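Local structure of hypothetical protein APE2540 (Aeropyrum pernix, 1WDV) at residues I47-V58 and M71-A82; V108-L116 and L139-V150. The protein is probably an aminoacyl-tRNA deacylase, a putative trans-editing enzyme that would remove alanine from mischarged tRNA(Pro). One frame throughout, in Å; residues are numbered along the deposited sequence.

Interaction 1 (I47-V58 and M71-A82); sequences IVLDNAGGVYAV and MKELAGKPVRLA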
loop_
_atom_site.group_PDB
_atom_site.type_symbol
_atom_site.label_atom_id
_atom_site.label_comp_id
_atom_site.label_asym_id
_atom_site.label_seq_id
_atom_site.Cartn_x
_atom_site.Cartn_y
_atom_site.Cartn_z
ATOM N N ILE A 47 -0.363 2.878 -6.928
ATOM C CA ILE A 47 0.820 3.336 -7.657
ATOM C C ILE A 47 0.482 4.636 -8.386
ATOM O O ILE A 47 -0.524 4.735 -9.124
ATOM C CB ILE A 47 1.301 2.261 -8.653
ATOM C CG1 ILE A 47 1.598 0.957 -7.903
ATOM C CG2 ILE A 47 2.536 2.740 -9.404
ATOM C CD1 ILE A 47 2.698 1.063 -6.805
ATOM N N VAL A 48 1.332 5.645 -8.182
ATOM C CA VAL A 48 1.130 6.958 -8.787
ATOM C C VAL A 48 2.356 7.289 -9.640
ATOM O O VAL A 48 3.490 6.992 -9.246
ATOM C CB VAL A 48 0.938 8.007 -7.669
ATOM C CG1 VAL A 48 0.838 9.422 -8.235
ATOM C CG2 VAL A 48 -0.356 7.669 -6.904
ATOM N N LEU A 49 2.116 7.907 -10.799
ATOM C CA LEU A 49 3.202 8.236 -11.716
ATOM C C LEU A 49 3.319 9.722 -11.963
ATOM O O LEU A 49 2.303 10.382 -12.155
ATOM C CB LEU A 49 2.938 7.578 -13.065
ATOM C CG LEU A 49 2.605 6.083 -13.020
ATOM C CD1 LEU A 49 2.264 5.621 -14.441
ATOM C CD2 LEU A 49 3.788 5.302 -12.473
ATOM N N ASP A 50 4.532 10.271 -11.975
ATOM C CA ASP A 50 4.638 11.671 -12.328
ATOM C C ASP A 50 5.009 11.723 -13.817
ATOM O O ASP A 50 5.163 10.682 -14.464
ATOM C CB ASP A 50 5.636 12.453 -11.430
ATOM C CG ASP A 50 7.089 11.993 -11.551
ATOM O OD1 ASP A 50 7.530 11.601 -12.647
ATOM O OD2 ASP A 50 7.816 12.059 -10.511
ATOM N N ASN A 51 5.113 12.914 -14.394
ATOM C CA ASN A 51 5.430 12.983 -15.814
ATOM C C ASN A 51 6.915 12.955 -16.190
ATOM O O ASN A 51 7.278 13.313 -17.318
ATOM C CB ASN A 51 4.752 14.209 -16.425
ATOM C CG ASN A 51 5.346 15.516 -15.924
ATOM O OD1 ASN A 51 6.130 15.547 -14.973
ATOM N ND2 ASN A 51 4.966 16.608 -16.574
ATOM N N ALA A 52 7.771 12.517 -15.271
ATOM C CA ALA A 52 9.196 12.442 -15.534
ATOM C C ALA A 52 9.807 11.114 -15.106
ATOM O O ALA A 52 10.945 11.070 -14.654
ATOM C CB ALA A 52 9.928 13.607 -14.839
ATOM N N GLY A 53 9.032 10.032 -15.222
ATOM C CA GLY A 53 9.537 8.723 -14.865
ATOM C C GLY A 53 9.478 8.344 -13.394
ATOM O O GLY A 53 9.890 7.243 -13.023
ATOM N N GLY A 54 8.949 9.225 -12.556
ATOM C CA GLY A 54 8.877 8.925 -11.130
ATOM C C GLY A 54 7.712 8.007 -10.782
ATOM O O GLY A 54 6.630 8.098 -11.371
ATOM N N VAL A 55 7.940 7.108 -9.832
ATOM C CA VAL A 55 6.903 6.168 -9.451
ATOM C C VAL A 55 6.785 6.172 -7.945
ATOM O O VAL A 55 7.787 6.061 -7.232
ATOM C CB VAL A 55 7.228 4.746 -9.926
ATOM C CG1 VAL A 55 6.062 3.806 -9.579
ATOM C CG2 VAL A 55 7.491 4.765 -11.463
ATOM N N TYR A 56 5.551 6.275 -7.469
ATOM C CA TYR A 56 5.277 6.286 -6.045
ATOM C C TYR A 56 4.276 5.193 -5.657
ATOM O O TYR A 56 3.443 4.794 -6.475
ATOM C CB TYR A 56 4.666 7.626 -5.644
ATOM C CG TYR A 56 5.455 8.837 -6.056
ATOM C CD1 TYR A 56 5.375 9.318 -7.363
ATOM C CD2 TYR A 56 6.274 9.501 -5.144
ATOM C CE1 TYR A 56 6.090 10.439 -7.768
ATOM C CE2 TYR A 56 7.012 10.643 -5.552
ATOM C CZ TYR A 56 6.898 11.088 -6.867
ATOM O OH TYR A 56 7.612 12.182 -7.313
ATOM N N ALA A 57 4.393 4.694 -4.431
ATOM C CA ALA A 57 3.451 3.704 -3.876
ATOM C C ALA A 57 2.872 4.509 -2.708
ATOM O O ALA A 57 3.594 4.909 -1.808
ATOM C CB ALA A 57 4.186 2.470 -3.369
ATOM N N VAL A 58 1.563 4.733 -2.745
ATOM C CA VAL A 58 0.894 5.574 -1.762
ATOM C C VAL A 58 -0.117 4.735 -0.983
ATOM O O VAL A 58 -1.086 4.236 -1.549
ATOM C CB VAL A 58 0.178 6.744 -2.512
ATOM C CG1 VAL A 58 -0.384 7.768 -1.493
ATOM C CG2 VAL A 58 1.189 7.424 -3.473
HETATM N N MSE A 71 -0.862 14.808 -4.180
HETATM C CA MSE A 71 0.308 14.100 -4.679
HETATM C C MSE A 71 1.090 14.970 -5.662
HETATM O O MSE A 71 2.308 14.853 -5.755
HETATM C CB MSE A 71 -0.094 12.775 -5.355
HETATM C CG MSE A 71 -0.206 11.592 -4.424
HETATM SE SE MSE A 71 1.329 11.318 -3.346
HETATM C CE MSE A 71 2.612 10.824 -4.715
ATOM N N LYS A 72 0.382 15.841 -6.397
ATOM C CA LYS A 72 1.027 16.741 -7.342
ATOM C C LYS A 72 1.908 17.705 -6.560
ATOM O O LYS A 72 3.028 18.023 -6.984
ATOM C CB LYS A 72 -0.020 17.512 -8.151
ATOM C CG LYS A 72 0.563 18.591 -9.077
ATOM C CD LYS A 72 -0.570 19.236 -9.881
ATOM C CE LYS A 72 -0.168 20.568 -10.538
ATOM N NZ LYS A 72 0.650 20.410 -11.779
ATOM N N GLU A 73 1.403 18.164 -5.415
ATOM C CA GLU A 73 2.161 19.071 -4.555
ATOM C C GLU A 73 3.355 18.336 -3.942
ATOM O O GLU A 73 4.477 18.851 -3.911
ATOM C CB GLU A 73 1.264 19.630 -3.446
ATOM C CG GLU A 73 0.185 20.576 -3.964
ATOM C CD GLU A 73 -0.861 20.929 -2.910
ATOM O OE1 GLU A 73 -0.477 21.169 -1.742
ATOM O OE2 GLU A 73 -2.068 20.980 -3.256
ATOM N N LEU A 74 3.128 17.117 -3.467
ATOM C CA LEU A 74 4.221 16.353 -2.864
ATOM C C LEU A 74 5.301 16.044 -3.901
ATOM O O LEU A 74 6.503 16.223 -3.651
ATOM C CB LEU A 74 3.676 15.042 -2.266
ATOM C CG LEU A 74 4.644 14.181 -1.439
ATOM C CD1 LEU A 74 5.320 15.043 -0.375
ATOM C CD2 LEU A 74 3.872 13.048 -0.769
ATOM N N ALA A 75 4.875 15.592 -5.076
ATOM C CA ALA A 75 5.806 15.237 -6.148
ATOM C C ALA A 75 6.488 16.460 -6.747
ATOM O O ALA A 75 7.632 16.382 -7.205
ATOM C CB ALA A 75 5.065 14.458 -7.259
ATOM N N GLY A 76 5.768 17.579 -6.758
ATOM C CA GLY A 76 6.300 18.798 -7.335
ATOM C C GLY A 76 6.205 18.750 -8.848
ATOM O O GLY A 76 6.792 19.574 -9.542
ATOM N N LYS A 77 5.448 17.781 -9.354
ATOM C CA LYS A 77 5.271 17.564 -10.790
ATOM C C LYS A 77 3.873 17.015 -11.033
ATOM O O LYS A 77 3.263 16.470 -10.129
ATOM C CB LYS A 77 6.263 16.495 -11.292
ATOM C CG LYS A 77 7.710 16.913 -11.294
ATOM C CD LYS A 77 8.593 15.751 -11.671
ATOM C CE LYS A 77 10.056 16.198 -11.694
ATOM N NZ LYS A 77 10.959 15.026 -11.627
ATOM N N PRO A 78 3.360 17.142 -12.270
ATOM C CA PRO A 78 2.030 16.629 -12.593
ATOM C C PRO A 78 2.024 15.117 -12.325
ATOM O O PRO A 78 3.001 14.429 -12.643
ATOM C CB PRO A 78 1.892 16.930 -14.086
ATOM C CG PRO A 78 2.763 18.167 -14.267
ATOM C CD PRO A 78 3.971 17.813 -13.431
ATOM N N VAL A 79 0.935 14.596 -11.769
ATOM C CA VAL A 79 0.859 13.150 -11.500
ATOM C C VAL A 79 -0.461 12.538 -11.928
ATOM O O VAL A 79 -1.435 13.243 -12.220
ATOM C CB VAL A 79 1.016 12.815 -9.988
ATOM C CG1 VAL A 79 2.396 13.230 -9.511
ATOM C CG2 VAL A 79 -0.069 13.503 -9.170
ATOM N N ARG A 80 -0.490 11.212 -11.959
ATOM C CA ARG A 80 -1.719 10.500 -12.291
ATOM C C ARG A 80 -1.616 9.123 -11.687
ATOM O O ARG A 80 -0.546 8.700 -11.273
ATOM C CB ARG A 80 -1.921 10.368 -13.811
ATOM C CG ARG A 80 -0.943 9.411 -14.526
ATOM C CD ARG A 80 -1.420 9.198 -15.962
ATOM N NE ARG A 80 -0.455 8.480 -16.801
ATOM C CZ ARG A 80 -0.277 7.161 -16.828
ATOM N NH1 ARG A 80 -1.000 6.374 -16.050
ATOM N NH2 ARG A 80 0.620 6.615 -17.664
ATOM N N LEU A 81 -2.746 8.420 -11.639
ATOM C CA LEU A 81 -2.753 7.050 -11.145
ATOM C C LEU A 81 -2.226 6.176 -12.256
ATOM O O LEU A 81 -2.534 6.422 -13.428
ATOM C CB LEU A 81 -4.179 6.575 -10.866
ATOM C CG LEU A 81 -4.820 7.194 -9.646
ATOM C CD1 LEU A 81 -6.334 6.942 -9.699
ATOM C CD2 LEU A 81 -4.175 6.592 -8.389
ATOM N N ALA A 82 -1.402 5.202 -11.893
ATOM C CA ALA A 82 -0.923 4.204 -12.857
ATOM C C ALA A 82 -2.156 3.377 -13.192
ATOM O O ALA A 82 -3.004 3.109 -12.319
ATOM C CB ALA A 82 0.102 3.287 -12.207
HETATM O O HOH W 1 -2.814 3.014 -9.456
HETATM O O HOH W 2 1.701 12.424 -14.682
HETATM O O HOH W 3 10.619 11.859 -10.444
#

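Interaction 2 (V108-L116 and L139-V150); sequences VLVVDRILL and LVEATGAVVADV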
loop_
_atom_site.group_PDB
_atom_site.type_symbol
_atom_site.label_atom_id
_atom_site.label_comp_id
_atom_site.label_asym_id
_atom_site.label_seq_id
_atom_site.Cartn_x
_atom_site.Cartn_y
_atom_site.Cartn_z
ATOM N N VAL A 108 8.982 5.233 -4.723
ATOM C CA VAL A 108 8.996 6.021 -3.506
ATOM C C VAL A 108 7.738 5.769 -2.698
ATOM O O VAL A 108 6.624 5.956 -3.211
ATOM C CB VAL A 108 9.077 7.491 -3.875
ATOM C CG1 VAL A 108 8.975 8.354 -2.625
ATOM C CG2 VAL A 108 10.380 7.736 -4.648
ATOM N N LEU A 109 7.909 5.392 -1.430
ATOM C CA LEU A 109 6.754 5.104 -0.578
ATOM C C LEU A 109 6.227 6.330 0.178
ATOM O O LEU A 109 7.009 7.100 0.752
ATOM C CB LEU A 109 7.136 4.009 0.429
ATOM C CG LEU A 109 6.071 3.524 1.420
ATOM C CD1 LEU A 109 4.976 2.821 0.629
ATOM C CD2 LEU A 109 6.688 2.569 2.437
ATOM N N VAL A 110 4.910 6.504 0.155
ATOM C CA VAL A 110 4.228 7.622 0.842
ATOM C C VAL A 110 3.114 6.997 1.685
ATOM O O VAL A 110 2.356 6.173 1.192
ATOM C CB VAL A 110 3.589 8.609 -0.187
ATOM C CG1 VAL A 110 2.854 9.741 0.534
ATOM C CG2 VAL A 110 4.662 9.180 -1.126
ATOM N N VAL A 111 2.999 7.398 2.950
ATOM C CA VAL A 111 1.973 6.831 3.840
ATOM C C VAL A 111 1.060 7.938 4.340
ATOM O O VAL A 111 1.537 8.970 4.819
ATOM C CB VAL A 111 2.638 6.115 5.049
ATOM C CG1 VAL A 111 1.580 5.582 6.010
ATOM C CG2 VAL A 111 3.447 4.919 4.538
ATOM N N ASP A 112 -0.252 7.762 4.191
ATOM C CA ASP A 112 -1.160 8.794 4.682
ATOM C C ASP A 112 -1.122 8.861 6.205
ATOM O O ASP A 112 -1.265 7.844 6.878
ATOM C CB ASP A 112 -2.587 8.569 4.234
ATOM C CG ASP A 112 -3.438 9.800 4.489
ATOM O OD1 ASP A 112 -3.791 10.080 5.660
ATOM O OD2 ASP A 112 -3.714 10.533 3.537
ATOM N N ARG A 113 -0.964 10.063 6.757
ATOM C CA ARG A 113 -0.824 10.170 8.209
ATOM C C ARG A 113 -2.040 9.730 9.008
ATOM O O ARG A 113 -1.895 9.407 10.183
ATOM C CB ARG A 113 -0.400 11.600 8.633
ATOM C CG ARG A 113 -1.500 12.467 9.175
ATOM C CD ARG A 113 -1.058 13.888 9.481
ATOM N NE ARG A 113 -0.446 14.564 8.347
ATOM C CZ ARG A 113 0.861 14.755 8.198
ATOM N NH1 ARG A 113 1.729 14.320 9.110
ATOM N NH2 ARG A 113 1.306 15.397 7.124
ATOM N N ILE A 114 -3.220 9.704 8.389
ATOM C CA ILE A 114 -4.403 9.268 9.137
ATOM C C ILE A 114 -4.230 7.811 9.604
ATOM O O ILE A 114 -4.880 7.372 10.556
ATOM C CB ILE A 114 -5.710 9.441 8.292
ATOM C CG1 ILE A 114 -6.937 9.259 9.182
ATOM C CG2 ILE A 114 -5.768 8.433 7.190
ATOM C CD1 ILE A 114 -8.212 9.750 8.535
ATOM N N LEU A 115 -3.320 7.072 8.973
ATOM C CA LEU A 115 -3.104 5.693 9.373
ATOM C C LEU A 115 -2.160 5.528 10.561
ATOM O O LEU A 115 -2.109 4.465 11.154
ATOM C CB LEU A 115 -2.520 4.891 8.202
ATOM C CG LEU A 115 -3.416 4.761 6.966
ATOM C CD1 LEU A 115 -2.585 4.118 5.853
ATOM C CD2 LEU A 115 -4.667 3.923 7.299
ATOM N N LEU A 116 -1.434 6.578 10.936
ATOM C CA LEU A 116 -0.436 6.416 11.979
ATOM C C LEU A 116 -0.890 6.050 13.393
ATOM O O LEU A 116 -0.152 5.375 14.130
ATOM C CB LEU A 116 0.473 7.646 11.985
ATOM C CG LEU A 116 1.352 7.672 10.727
ATOM C CD1 LEU A 116 2.146 8.959 10.724
ATOM C CD2 LEU A 116 2.293 6.461 10.729
ATOM N N LEU A 139 6.129 0.565 9.543
ATOM C CA LEU A 139 6.401 0.649 8.127
ATOM C C LEU A 139 7.173 1.940 7.851
ATOM O O LEU A 139 8.174 1.951 7.142
ATOM C CB LEU A 139 5.082 0.650 7.339
ATOM C CG LEU A 139 5.253 0.977 5.860
ATOM C CD1 LEU A 139 6.019 -0.131 5.193
ATOM C CD2 LEU A 139 3.852 1.159 5.210
ATOM N N VAL A 140 6.691 3.030 8.416
ATOM C CA VAL A 140 7.347 4.307 8.201
ATOM C C VAL A 140 8.767 4.275 8.725
ATOM O O VAL A 140 9.706 4.674 8.013
ATOM C CB VAL A 140 6.534 5.445 8.846
ATOM C CG1 VAL A 140 7.271 6.777 8.729
ATOM C CG2 VAL A 140 5.193 5.573 8.120
ATOM N N GLU A 141 8.957 3.772 9.935
ATOM C CA GLU A 141 10.296 3.762 10.499
ATOM C C GLU A 141 11.259 2.891 9.695
ATOM O O GLU A 141 12.422 3.256 9.486
ATOM C CB GLU A 141 10.266 3.307 11.954
ATOM C CG GLU A 141 11.644 3.344 12.598
ATOM C CD GLU A 141 11.595 3.233 14.093
ATOM O OE1 GLU A 141 11.075 4.176 14.746
ATOM O OE2 GLU A 141 12.080 2.210 14.617
ATOM N N ALA A 142 10.780 1.750 9.226
ATOM C CA ALA A 142 11.632 0.830 8.478
ATOM C C ALA A 142 12.024 1.293 7.087
ATOM O O ALA A 142 13.070 0.907 6.568
ATOM C CB ALA A 142 10.955 -0.524 8.382
ATOM N N THR A 143 11.219 2.167 6.501
ATOM C CA THR A 143 11.450 2.578 5.121
ATOM C C THR A 143 11.824 4.030 4.891
ATOM O O THR A 143 12.297 4.390 3.802
ATOM C CB THR A 143 10.182 2.331 4.302
ATOM O OG1 THR A 143 9.126 3.123 4.867
ATOM C CG2 THR A 143 9.781 0.863 4.328
ATOM N N GLY A 144 11.599 4.864 5.899
ATOM C CA GLY A 144 11.861 6.288 5.749
ATOM C C GLY A 144 10.777 6.930 4.911
ATOM O O GLY A 144 10.928 8.052 4.402
ATOM N N ALA A 145 9.652 6.230 4.782
ATOM C CA ALA A 145 8.541 6.720 3.999
ATOM C C ALA A 145 8.109 8.128 4.374
ATOM O O ALA A 145 8.170 8.545 5.542
ATOM C CB ALA A 145 7.360 5.770 4.146
ATOM N N VAL A 146 7.668 8.858 3.364
ATOM C CA VAL A 146 7.159 10.198 3.537
ATOM C C VAL A 146 5.727 10.128 4.092
ATOM O O VAL A 146 4.886 9.459 3.515
ATOM C CB VAL A 146 7.070 10.912 2.177
ATOM C CG1 VAL A 146 6.590 12.320 2.380
ATOM C CG2 VAL A 146 8.419 10.864 1.464
ATOM N N VAL A 147 5.454 10.801 5.201
ATOM C CA VAL A 147 4.095 10.824 5.756
ATOM C C VAL A 147 3.421 12.092 5.219
ATOM O O VAL A 147 3.984 13.174 5.346
ATOM C CB VAL A 147 4.152 10.858 7.305
ATOM C CG1 VAL A 147 2.772 11.004 7.876
ATOM C CG2 VAL A 147 4.808 9.531 7.830
ATOM N N ALA A 148 2.219 11.963 4.641
ATOM C CA ALA A 148 1.541 13.105 4.054
ATOM C C ALA A 148 0.034 12.975 4.146
ATOM O O ALA A 148 -0.472 11.954 4.587
ATOM C CB ALA A 148 1.965 13.232 2.578
ATOM N N ASP A 149 -0.683 14.020 3.750
ATOM C CA ASP A 149 -2.135 13.993 3.742
ATOM C C ASP A 149 -2.457 13.845 2.268
ATOM O O ASP A 149 -2.480 14.833 1.523
ATOM C CB ASP A 149 -2.692 15.308 4.304
ATOM C CG ASP A 149 -2.282 15.509 5.742
ATOM O OD1 ASP A 149 -2.708 14.703 6.575
ATOM O OD2 ASP A 149 -1.512 16.450 6.034
ATOM N N VAL A 150 -2.728 12.610 1.859
ATOM C CA VAL A 150 -2.956 12.333 0.443
ATOM C C VAL A 150 -4.249 11.613 0.118
ATOM O O VAL A 150 -4.387 11.040 -0.962
ATOM C CB VAL A 150 -1.765 11.529 -0.114
ATOM C CG1 VAL A 150 -0.529 12.426 -0.182
ATOM C CG2 VAL A 150 -1.492 10.318 0.783
HETATM O O HOH W 4 -4.492 12.619 5.984
#

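Interaction 1 (I47-V58 and M71-A82)
The methyl end of selenomethionine Met71 sits over one face of the Tyr56 ring, a CH-pi contact with CE 4.1 Å from the ring centroid. Bends at chi2 (-52°) and chi3 (-67°) curl the chain so that CE also meets Val58 CG2 at 3.9 Å. One helical turn on, Ala75 CB comes obliquely to the phenol end of the same ring, 3.4 Å from Tyr56 OH. That hydroxyl donates to the anti lone pair of Asp50 OD2 at 3.2 Å, which helps to hold the phenol end in place. The other carboxylate oxygen, OD1, takes Ala52 N and Gly54 N from opposite faces of its plane, the first closing an Asx turn. A water links OD2, at 2.8 Å, to Lys77 NZ, though its bond to the lysine is weak. With an alanine at Asp50, the Ala52 and Gly54 amides and the tyrosine hydroxyl would probably be left without the carboxylate that receives them, and the turn would be less firmly set. On the opposite face of the sheet Leu49 CD1 lies over the guanidinium of Arg80, 3.7 Å from NH1, while Glu86 forms a salt bridge with that group. Backbone bonds such as Leu49 N to Arg80 O, 2.8 Å, join strand 43-50 to strand 79-81. The whole is a beta hairpin, 43-50 and 55-61, with antiparallel edge strand 79-81 added beside it and helix 68-75 packed against the face bearing Val48 and Tyr56.

Interaction 2 (V108-L116 and L139-V150)
Arg113 grips the carboxylate of Asp149 side-on: NE donates to OD1 at 2.9 Å and NH2 to OD2 at 3.2 Å. Both oxygens lie near the guanidinium plane, but the carboxylate is turned 50° from it, and OD2 is approached from above its own plane. A bend at chi3 (55°) turns the guanidinium so that Val147 CG1 lies over one of its faces; the same methyl is 3.3 Å from Arg113 CB. Buried Asp112 is well supplied with donors. Its OD1 receives Ile114 N through the anti lone pair, an Asx turn where the chain leaves the strand, and a water that also donates to Asp149 OD1, bridging two carboxylates. OD2 takes Val150 N at 2.8 Å, from above the plane, together with Ser151 OG. Between the strands the backbone ladder is parallel: Val146 N to Leu109 O, Val111 N to Val146 O, Ala148 N to Val111 O, and finally Arg113 N to Ala148 O at 2.9 Å. At the helix end Thr143 OG1 donates to Leu139 O at 2.7 Å and accepts from Ala145 N in an ST turn, while Leu109 CD2 rests 3.5 Å from Thr143 OG1. Val111 packs against Leu139 and Val140, and Leu116 CD1 meets Val147 CG1 tip to tip. Strand 146-148 thus forms the sheet edge beside 108-112, with helix 136-143 over the Val111 and Val147 face and Leu74 of helix 68-75 against Val110 and Val146 on the other.

In the fold
Interactions 1 and 2 occupy the two ends of one mixed five-stranded sheet, ordered 79-81, 43-50, 55-61, 108-112, 146-148, with their centres about 15 Å apart. They meet at the seam between strands 55-61 and 108-112, which run parallel: Ala57 N lies 2.8 Å from Val108 O and Ala57 O 2.9 Å from Val110 N, both probable hydrogen bonds. Helix 68-75 ties them further, since Met71, which packs on Tyr56 in interaction 1, also touches Val150 of interaction 2. Both segments of interaction 1 precede those of interaction 2 in the sequence. Their relation is therefore structural, through the shared sheet and helix 68-75; neither can be assigned to a catalytic site from its geometry.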